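Local atomic coordinates of adhesion G-protein coupled receptor G6 (Danio rerio, PDB entry 6V55), a protein that is an adhesion G protein-coupled receptor (Gpr126) that probably signals in myelination through a large, multidomain, calcium-binding extracellular region. Residues I131-P141 with V296-P307. Numbering follows the deposited sequence.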
loop_
_atom_site.group_PDB
_atom_site.type_symbol
_atom_site.label_atom_id
_atom_site.label_comp_id
_atom_site.label_asym_id
_atom_site.label_seq_id
_atom_site.Cartn_x
_atom_site.Cartn_y
_atom_site.Cartn_z
ATOM N N ILE A 131 22.311 27.710 -26.444
ATOM C CA ILE A 131 23.640 27.298 -26.019
ATOM C C ILE A 131 23.492 26.095 -25.101
ATOM O O ILE A 131 22.788 26.152 -24.089
ATOM C CB ILE A 131 24.372 28.457 -25.322
ATOM C CG1 ILE A 131 24.615 29.604 -26.311
ATOM C CG2 ILE A 131 25.705 28.007 -24.733
ATOM C CD1 ILE A 131 23.794 30.837 -26.035
ATOM N N LEU A 132 24.162 25.005 -25.454
ATOM C CA LEU A 132 24.120 23.760 -24.691
ATOM C C LEU A 132 25.510 23.566 -24.089
ATOM O O LEU A 132 26.372 22.878 -24.646
ATOM C CB LEU A 132 23.703 22.589 -25.576
ATOM C CG LEU A 132 22.205 22.460 -25.858
ATOM C CD1 LEU A 132 21.753 23.276 -27.054
ATOM C CD2 LEU A 132 21.871 21.014 -26.080
ATOM N N ARG A 133 25.724 24.201 -22.938
ATOM C CA ARG A 133 27.051 24.420 -22.393
ATOM C C ARG A 133 27.275 23.642 -21.108
ATOM O O ARG A 133 26.337 23.196 -20.440
ATOM C CB ARG A 133 27.288 25.902 -22.102
ATOM C CG ARG A 133 26.223 26.523 -21.227
ATOM C CD ARG A 133 26.690 27.830 -20.575
ATOM N NE ARG A 133 27.775 27.676 -19.598
ATOM C CZ ARG A 133 28.535 28.689 -19.173
ATOM N NH1 ARG A 133 28.325 29.907 -19.659
ATOM N NH2 ARG A 133 29.513 28.495 -18.285
ATOM N N VAL A 134 28.562 23.481 -20.790
ATOM C CA VAL A 134 28.976 23.158 -19.431
ATOM C C VAL A 134 28.515 24.285 -18.514
ATOM O O VAL A 134 28.576 25.467 -18.881
ATOM C CB VAL A 134 30.498 22.931 -19.406
ATOM C CG1 VAL A 134 31.020 22.619 -18.016
ATOM C CG2 VAL A 134 30.842 21.779 -20.336
ATOM N N SER A 135 27.968 23.927 -17.354
ATOM C CA SER A 135 27.396 24.968 -16.514
ATOM C C SER A 135 28.494 25.673 -15.731
ATOM O O SER A 135 29.587 25.136 -15.516
ATOM C CB SER A 135 26.336 24.399 -15.566
ATOM O OG SER A 135 26.830 24.183 -14.278
ATOM N N ASN A 136 28.177 26.884 -15.262
ATOM C CA ASN A 136 29.167 27.702 -14.557
ATOM C C ASN A 136 29.451 27.231 -13.133
ATOM O O ASN A 136 30.403 27.742 -12.524
ATOM C CB ASN A 136 28.735 29.165 -14.550
ATOM C CG ASN A 136 27.257 29.336 -14.261
ATOM O OD1 ASN A 136 26.599 28.436 -13.715
ATOM N ND2 ASN A 136 26.712 30.490 -14.652
ATOM N N SER A 137 28.680 26.248 -12.620
ATOM C CA SER A 137 29.079 25.420 -11.475
ATOM C C SER A 137 30.469 24.792 -11.644
ATOM O O SER A 137 31.206 24.636 -10.660
ATOM C CB SER A 137 28.011 24.332 -11.257
ATOM O OG SER A 137 28.481 23.215 -10.523
ATOM N N ILE A 138 30.858 24.458 -12.881
ATOM C CA ILE A 138 32.156 23.866 -13.186
ATOM C C ILE A 138 33.107 24.949 -13.696
ATOM O O ILE A 138 32.751 25.736 -14.586
ATOM C CB ILE A 138 32.001 22.729 -14.212
ATOM C CG1 ILE A 138 30.881 21.773 -13.764
ATOM C CG2 ILE A 138 33.311 21.998 -14.393
ATOM C CD1 ILE A 138 31.120 21.136 -12.383
ATOM N N SER A 139 34.315 24.988 -13.127
ATOM C CA SER A 139 35.396 25.858 -13.584
ATOM C C SER A 139 36.391 25.033 -14.384
ATOM O O SER A 139 37.010 24.104 -13.846
ATOM C CB SER A 139 36.109 26.530 -12.408
ATOM O OG SER A 139 36.204 25.661 -11.285
ATOM N N ILE A 140 36.559 25.380 -15.657
ATOM C CA ILE A 140 37.491 24.666 -16.523
ATOM C C ILE A 140 38.889 25.230 -16.310
ATOM O O ILE A 140 39.120 26.425 -16.568
ATOM C CB ILE A 140 37.079 24.757 -18.002
ATOM C CG1 ILE A 140 35.709 24.114 -18.215
ATOM C CG2 ILE A 140 38.105 24.078 -18.878
ATOM C CD1 ILE A 140 35.102 24.487 -19.534
ATOM N N PRO A 141 39.852 24.416 -15.877
ATOM C CA PRO A 141 41.184 24.923 -15.549
ATOM C C PRO A 141 41.987 25.286 -16.788
ATOM O O PRO A 141 41.524 25.198 -17.922
ATOM C CB PRO A 141 41.834 23.742 -14.825
ATOM C CG PRO A 141 41.132 22.552 -15.354
ATOM C CD PRO A 141 39.717 22.991 -15.529
ATOM N N VAL A 296 37.099 16.828 -15.367
ATOM C CA VAL A 296 36.694 18.220 -15.405
ATOM C C VAL A 296 35.221 18.323 -15.716
ATOM O O VAL A 296 34.462 18.944 -14.974
ATOM C CB VAL A 296 37.535 19.010 -16.428
ATOM C CG1 VAL A 296 37.095 20.456 -16.456
ATOM C CG2 VAL A 296 39.009 18.875 -16.104
ATOM N N VAL A 297 34.792 17.712 -16.820
ATOM C CA VAL A 297 33.398 17.675 -17.238
ATOM C C VAL A 297 33.001 16.207 -17.344
ATOM O O VAL A 297 33.744 15.398 -17.910
ATOM C CB VAL A 297 33.193 18.420 -18.574
ATOM C CG1 VAL A 297 31.765 18.387 -18.998
ATOM C CG2 VAL A 297 33.630 19.874 -18.463
ATOM N N ASP A 298 31.857 15.857 -16.760
ATOM C CA ASP A 298 31.285 14.520 -16.843
ATOM C C ASP A 298 29.863 14.613 -17.385
ATOM O O ASP A 298 29.215 15.661 -17.298
ATOM C CB ASP A 298 31.302 13.838 -15.462
ATOM C CG ASP A 298 30.992 12.354 -15.527
ATOM O OD1 ASP A 298 31.490 11.663 -16.436
ATOM O OD2 ASP A 298 30.228 11.878 -14.660
ATOM N N TRP A 299 29.398 13.513 -17.974
ATOM C CA TRP A 299 28.043 13.404 -18.497
ATOM C C TRP A 299 27.076 13.128 -17.364
ATOM O O TRP A 299 26.762 11.978 -17.037
ATOM C CB TRP A 299 27.962 12.309 -19.548
ATOM C CG TRP A 299 26.811 12.424 -20.508
ATOM C CD1 TRP A 299 25.848 11.483 -20.718
ATOM C CD2 TRP A 299 26.570 13.464 -21.481
ATOM N NE1 TRP A 299 24.995 11.891 -21.714
ATOM C CE2 TRP A 299 25.414 13.101 -22.198
ATOM C CE3 TRP A 299 27.192 14.684 -21.782
ATOM C CZ2 TRP A 299 24.865 13.906 -23.192
ATOM C CZ3 TRP A 299 26.649 15.483 -22.789
ATOM C CH2 TRP A 299 25.494 15.088 -23.474
ATOM N N ASP A 300 26.582 14.210 -16.794
ATOM C CA ASP A 300 25.926 14.233 -15.506
ATOM C C ASP A 300 25.325 15.621 -15.430
ATOM O O ASP A 300 25.983 16.594 -15.816
ATOM C CB ASP A 300 26.930 13.971 -14.379
ATOM C CG ASP A 300 26.272 13.687 -13.057
ATOM O OD1 ASP A 300 25.640 14.609 -12.478
ATOM O OD2 ASP A 300 26.408 12.534 -12.593
ATOM N N HIS A 301 24.073 15.697 -14.965
ATOM C CA HIS A 301 23.274 16.904 -15.127
ATOM C C HIS A 301 23.802 18.088 -14.332
ATOM O O HIS A 301 23.617 19.228 -14.774
ATOM C CB HIS A 301 21.845 16.636 -14.705
ATOM C CG HIS A 301 21.058 15.876 -15.712
ATOM N ND1 HIS A 301 20.478 16.482 -16.808
ATOM C CD2 HIS A 301 20.733 14.563 -15.783
ATOM C CE1 HIS A 301 19.836 15.571 -17.516
ATOM N NE2 HIS A 301 19.975 14.398 -16.917
ATOM N N SER A 302 24.516 17.835 -13.223
ATOM C CA SER A 302 25.113 18.903 -12.426
ATOM C C SER A 302 26.230 19.660 -13.160
ATOM O O SER A 302 26.559 20.783 -12.754
ATOM C CB SER A 302 25.660 18.324 -11.115
ATOM O OG SER A 302 26.543 17.233 -11.351
ATOM N N TYR A 303 26.797 19.082 -14.237
ATOM C CA TYR A 303 27.870 19.685 -15.028
ATOM C C TYR A 303 27.380 20.536 -16.202
ATOM O O TYR A 303 28.194 21.248 -16.798
ATOM C CB TYR A 303 28.791 18.591 -15.592
ATOM C CG TYR A 303 29.656 17.838 -14.591
ATOM C CD1 TYR A 303 29.154 16.768 -13.865
ATOM C CD2 TYR A 303 30.996 18.172 -14.409
ATOM C CE1 TYR A 303 29.953 16.065 -12.960
ATOM C CE2 TYR A 303 31.805 17.480 -13.502
ATOM C CZ TYR A 303 31.273 16.427 -12.790
ATOM O OH TYR A 303 32.084 15.743 -11.921
ATOM N N TRP A 304 26.085 20.482 -16.553
ATOM C CA TRP A 304 25.584 21.012 -17.822
ATOM C C TRP A 304 24.332 21.865 -17.627
ATOM O O TRP A 304 23.617 21.746 -16.630
ATOM C CB TRP A 304 25.237 19.875 -18.808
ATOM C CG TRP A 304 26.397 19.032 -19.257
ATOM C CD1 TRP A 304 26.888 17.901 -18.653
ATOM C CD2 TRP A 304 27.207 19.248 -20.413
ATOM N NE1 TRP A 304 27.966 17.407 -19.362
ATOM C CE2 TRP A 304 28.176 18.215 -20.449
ATOM C CE3 TRP A 304 27.211 20.216 -21.421
ATOM C CZ2 TRP A 304 29.129 18.124 -21.459
ATOM C CZ3 TRP A 304 28.166 20.136 -22.415
ATOM C CH2 TRP A 304 29.117 19.097 -22.426
ATOM N N THR A 305 24.064 22.731 -18.610
ATOM C CA THR A 305 22.733 23.311 -18.820
ATOM C C THR A 305 22.258 22.840 -20.187
ATOM O O THR A 305 22.582 23.443 -21.216
ATOM C CB THR A 305 22.721 24.836 -18.759
ATOM O OG1 THR A 305 23.386 25.376 -19.911
ATOM C CG2 THR A 305 23.397 25.312 -17.519
ATOM N N ILE A 306 21.495 21.758 -20.188
ATOM C CA ILE A 306 20.862 21.225 -21.384
ATOM C C ILE A 306 19.367 21.173 -21.103
ATOM O O ILE A 306 18.944 20.534 -20.132
ATOM C CB ILE A 306 21.393 19.829 -21.748
ATOM C CG1 ILE A 306 22.890 19.883 -22.048
ATOM C CG2 ILE A 306 20.630 19.267 -22.937
ATOM C CD1 ILE A 306 23.555 18.536 -21.922
ATOM N N PRO A 307 18.534 21.840 -21.900
ATOM C CA PRO A 307 17.083 21.786 -21.675
ATOM C C PRO A 307 16.496 20.414 -22.003
ATOM O O PRO A 307 17.128 19.555 -22.632
ATOM C CB PRO A 307 16.539 22.874 -22.611
ATOM C CG PRO A 307 17.727 23.760 -22.922
ATOM C CD PRO A 307 18.905 22.839 -22.921
HETATM O O HOH W 1 25.031 22.839 -11.703
#
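Two backbone hydrogen bonds tie Arg133 and Ser135 to Thr305 and Tyr303, running in opposite directions across a short antiparallel pairing. Thr305 N meets Arg133 O at 3.0 Å, almost in line with the carbonyl, whereas Ser135 N reaches Tyr303 O at 2.7 Å from above the carbonyl plane. Val134 and Trp304 lie opposite in the backbone register as a non-hydrogen-bonded pair, their side chains diverging at the root, and the CA of Val134 makes a CA-H...O contact with Tyr303 O.

Apolar packing gathers on Val134. Its CG2 makes a CH-pi contact over the six-membered ring of Trp304, 3.9 Å from the centroid, and meets CG1 of Val297 tip to tip. Trp299 lies against the opposite indole face, while Trp304 NE1 donates to Asp298 O at 3.0 Å; ring and loop are thus held together. CD1 of Ile138 comes obliquely to Tyr303 CD2 at 3.6 Å. With chi1 at -49°, Ile138 turns CG2 anti to the backbone N, and this methyl approaches Val296 O at 3.3 Å. Val296 CG1 meets Pro141 CD at 3.8 Å, and Leu132 crosses Ile306 at about a right angle. The aliphatic CG of Arg133 packs 3.3 Å from Thr305 OG1.

At the polar fringe, a water donates to Ser302 O and has a weak bond to Ser135 OG.

Leu132 and Val134 also bond through their backbones to strand 248-251. The contact brings together two pieces of the pentraxin-family region far apart in sequence: two direct backbone bonds set the local register, and apolar side chains of Val134, Ile138, Val296 and Trp304 pack alongside them.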